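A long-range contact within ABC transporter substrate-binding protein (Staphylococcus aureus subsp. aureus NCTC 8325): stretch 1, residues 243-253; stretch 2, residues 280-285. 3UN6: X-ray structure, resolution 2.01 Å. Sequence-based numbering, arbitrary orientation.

Stretch 1, residues 243-253: DYKKSGFKMND
Stretch 2 280-285: SYGDLT

Residues 243-253 include helix from Asp-243, which begins earlier in the chain, and a type I turn from Lys-250 to Asp-253; residues 280-285 pack against them as an irregular segment. The nearest CA atoms across the contact are those of Phe-249 and Gly-282, 4.3 Å apart, and about 407 Å² is buried in all. Backbone torsions are helical from Asp-243 to Lys-250 (phi/psi near -60/-40), with Ser-247 N bonded to Asp-243 O at 3.0 Å and Gly-248 N to Tyr-244 O at 3.0 Å. In the type I turn, Met-251 is at -73/-6 and Asn-252 at -67/-38. The second segment runs through Tyr-281 (-130/-113), Gly-282 (76/-124), Asp-283 (-74/112) and Leu-284 (-105/25).

A single direct hydrogen bond joins the two stretches: Gly-282 N donates to Gly-248 O at 2.8 Å, with an N-H...O angle of 148°. Asn-252 (chi1 -80°, chi2 -32°) brings OD1 to 3.3 Å from Gly-282 N, but the angle is too poor for a second bond. A water extends the polar link, donating to Lys-245 O at 2.8 Å and to Gly-282 O at 2.6 Å, so that both backbone polar atoms of Gly-282 are engaged by helix carbonyls, one directly and one through water.

The two glycines allow this close backbone approach. An ideal CB on Gly-248 would lie 3.0 Å from Gly-282 O and 3.1 Å from Leu-284 CD1. On Gly-282 it would fall 3.1 Å from Asn-252 OD1, and the positive phi there itself favours glycine.

Aromatic contacts lie along the segment. Phe-249 (m, chi2 -80°) has its CA-to-CB bond pointing away, yet its ring returns to lay one face over the Gly-282 backbone, with CE1 3.7 Å from Gly-282 C. The CA-to-CB bond of Tyr-281 (m, chi2 -92°) points toward stretch 1, its CB 3.4 Å from Gly-248 O. The CA-to-CB bond of Met-251, a selenomethionine with all three chi angles in m (-69°, -74°, -75°), points toward stretch 2, and the side chain curls over the tyrosine ring: CE stands 4.0 Å from the centroid of the Tyr-281 ring, 25° off the normal, in a CH-pi contact, while SE is 5.3 Å from that centroid. Nearer the backbone, Met-251 CB meets Tyr-281 CD2 at 3.7 Å.

Apolar packing continues at Leu-284 (m, t), whose CA-to-CB bond points toward the helix. Its CD1 lies 3.6 Å from Tyr-244 CE2 and 4.2 Å from Gly-248 CA, so one methyl touches residues a helical turn apart. Tyr-244 (t, chi2 92°) has its CA-to-CB bond directed sideways, but its ring end comes nearer the leucine.

Local bonds also brace each stretch. Ser-247 OG (m) donates to Asp-243 O at 2.9 Å. The CA-to-CB bond of Asp-283 (t, chi2 -12°) points away from stretch 1, and its OD1 accepts from Thr-285 N at 2.9 Å and Thr-285 OG1 at 2.6 Å, tying down the segment beyond Gly-282.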

# COMPACT_ATOMS: atom_id res chain seq x y z
N ASP A 243 8.56 2.00 -17.67
CA ASP A 243 8.29 0.58 -17.63
C ASP A 243 7.20 0.32 -16.61
O ASP A 243 6.31 -0.49 -16.83
CB ASP A 243 9.55 -0.21 -17.31
CG ASP A 243 10.58 -0.09 -18.41
OD1 ASP A 243 10.16 0.23 -19.55
OD2 ASP A 243 11.77 -0.32 -18.14
N TYR A 244 7.27 1.03 -15.50
CA TYR A 244 6.28 0.95 -14.45
C TYR A 244 4.89 1.36 -14.97
O TYR A 244 3.89 0.72 -14.65
CB TYR A 244 6.73 1.84 -13.27
CG TYR A 244 5.88 1.75 -12.02
CD1 TYR A 244 6.19 0.86 -11.01
CD2 TYR A 244 4.78 2.59 -11.84
CE1 TYR A 244 5.42 0.77 -9.87
CE2 TYR A 244 4.02 2.52 -10.69
CZ TYR A 244 4.34 1.60 -9.71
OH TYR A 244 3.59 1.51 -8.56
N LYS A 245 4.84 2.41 -15.79
CA LYS A 245 3.57 2.91 -16.34
C LYS A 245 2.94 1.87 -17.29
O LYS A 245 1.75 1.55 -17.17
CB LYS A 245 3.78 4.25 -17.03
CG LYS A 245 2.53 4.84 -17.63
CD LYS A 245 2.76 6.30 -17.98
CE LYS A 245 1.50 6.93 -18.55
NZ LYS A 245 1.74 8.37 -18.83
N LYS A 246 3.74 1.35 -18.21
CA LYS A 246 3.30 0.31 -19.13
C LYS A 246 2.75 -0.89 -18.34
O LYS A 246 1.68 -1.44 -18.66
CB LYS A 246 4.46 -0.15 -20.02
CG LYS A 246 5.09 0.92 -20.91
CD LYS A 246 6.22 0.32 -21.78
CE LYS A 246 6.94 1.37 -22.64
NZ LYS A 246 6.03 2.09 -23.57
N SER A 247 3.50 -1.29 -17.30
CA SER A 247 3.13 -2.44 -16.46
C SER A 247 1.78 -2.25 -15.79
O SER A 247 0.98 -3.20 -15.69
CB SER A 247 4.20 -2.69 -15.39
OG SER A 247 5.41 -3.10 -16.00
N GLY A 248 1.52 -1.02 -15.36
CA GLY A 248 0.28 -0.67 -14.69
C GLY A 248 -0.94 -0.99 -15.52
O GLY A 248 -1.95 -1.43 -14.98
N PHE A 249 -0.84 -0.78 -16.82
CA PHE A 249 -1.95 -1.09 -17.72
C PHE A 249 -2.02 -2.58 -18.04
O PHE A 249 -3.11 -3.13 -18.16
CB PHE A 249 -1.87 -0.24 -18.98
CG PHE A 249 -2.12 1.23 -18.72
CD1 PHE A 249 -3.41 1.70 -18.57
CD2 PHE A 249 -1.06 2.12 -18.59
CE1 PHE A 249 -3.65 3.06 -18.31
CE2 PHE A 249 -1.29 3.47 -18.33
CZ PHE A 249 -2.59 3.94 -18.19
N LYS A 250 -0.88 -3.25 -18.17
CA LYS A 250 -0.87 -4.72 -18.34
C LYS A 250 -1.61 -5.42 -17.17
O LYS A 250 -2.27 -6.44 -17.36
CB LYS A 250 0.57 -5.25 -18.36
CG LYS A 250 1.21 -5.43 -19.70
CD LYS A 250 0.55 -6.58 -20.46
CE LYS A 250 1.38 -7.01 -21.65
NZ LYS A 250 1.78 -5.85 -22.50
N MSE A 251 -1.48 -4.84 -15.99
CA MSE A 251 -2.04 -5.38 -14.75
C MSE A 251 -3.55 -5.25 -14.61
O MSE A 251 -4.12 -5.76 -13.64
CB MSE A 251 -1.35 -4.76 -13.55
CG MSE A 251 0.10 -5.20 -13.38
SE MSE A 251 0.32 -7.05 -12.70
CE MSE A 251 -0.14 -6.78 -10.84
N ASN A 252 -4.19 -4.56 -15.54
CA ASN A 252 -5.65 -4.48 -15.57
C ASN A 252 -6.22 -5.85 -15.90
O ASN A 252 -7.27 -6.24 -15.38
CB ASN A 252 -6.14 -3.48 -16.61
CG ASN A 252 -6.07 -2.05 -16.13
OD1 ASN A 252 -6.22 -1.78 -14.94
ND2 ASN A 252 -5.89 -1.12 -17.07
N ASP A 253 -5.54 -6.55 -16.80
CA ASP A 253 -5.94 -7.89 -17.13
C ASP A 253 -5.76 -8.74 -15.87
O ASP A 253 -4.64 -8.94 -15.42
CB ASP A 253 -5.08 -8.43 -18.26
CG ASP A 253 -5.33 -9.91 -18.52
OD1 ASP A 253 -6.17 -10.48 -17.79
OD2 ASP A 253 -4.70 -10.49 -19.42
N SER A 280 -6.99 -2.94 -8.19
CA SER A 280 -6.94 -2.53 -9.60
C SER A 280 -5.67 -1.73 -9.80
O SER A 280 -5.03 -1.31 -8.83
CB SER A 280 -8.20 -1.78 -10.05
OG SER A 280 -8.19 -0.44 -9.59
N TYR A 281 -5.27 -1.55 -11.05
CA TYR A 281 -4.07 -0.80 -11.38
C TYR A 281 -4.41 0.24 -12.47
O TYR A 281 -5.14 1.18 -12.20
CB TYR A 281 -2.94 -1.76 -11.76
CG TYR A 281 -2.65 -2.75 -10.65
CD1 TYR A 281 -1.68 -2.48 -9.69
CD2 TYR A 281 -3.36 -3.94 -10.54
CE1 TYR A 281 -1.42 -3.37 -8.67
CE2 TYR A 281 -3.11 -4.84 -9.51
CZ TYR A 281 -2.14 -4.55 -8.58
OH TYR A 281 -1.89 -5.41 -7.53
N GLY A 282 -3.87 0.11 -13.68
CA GLY A 282 -4.18 1.06 -14.75
C GLY A 282 -3.48 2.41 -14.63
O GLY A 282 -2.24 2.48 -14.58
N ASP A 283 -4.26 3.48 -14.62
CA ASP A 283 -3.71 4.82 -14.50
C ASP A 283 -3.26 5.01 -13.07
O ASP A 283 -4.08 5.05 -12.15
CB ASP A 283 -4.79 5.85 -14.88
CG ASP A 283 -4.30 7.28 -14.80
OD1 ASP A 283 -3.20 7.55 -14.24
OD2 ASP A 283 -5.03 8.16 -15.28
N LEU A 284 -1.95 5.12 -12.88
CA LEU A 284 -1.39 5.25 -11.56
C LEU A 284 -0.91 6.69 -11.26
O LEU A 284 -0.03 6.91 -10.42
CB LEU A 284 -0.26 4.22 -11.37
CG LEU A 284 -0.67 2.75 -11.49
CD1 LEU A 284 0.57 1.82 -11.38
CD2 LEU A 284 -1.70 2.37 -10.44
N THR A 285 -1.50 7.68 -11.93
CA THR A 285 -1.19 9.08 -11.65
C THR A 285 -1.59 9.41 -10.21
O THR A 285 -2.68 9.02 -9.76
CB THR A 285 -2.02 9.99 -12.54
OG1 THR A 285 -1.73 9.72 -13.92
CG2 THR A 285 -1.72 11.50 -12.27
O HOH W 1 0.31 2.73 -15.12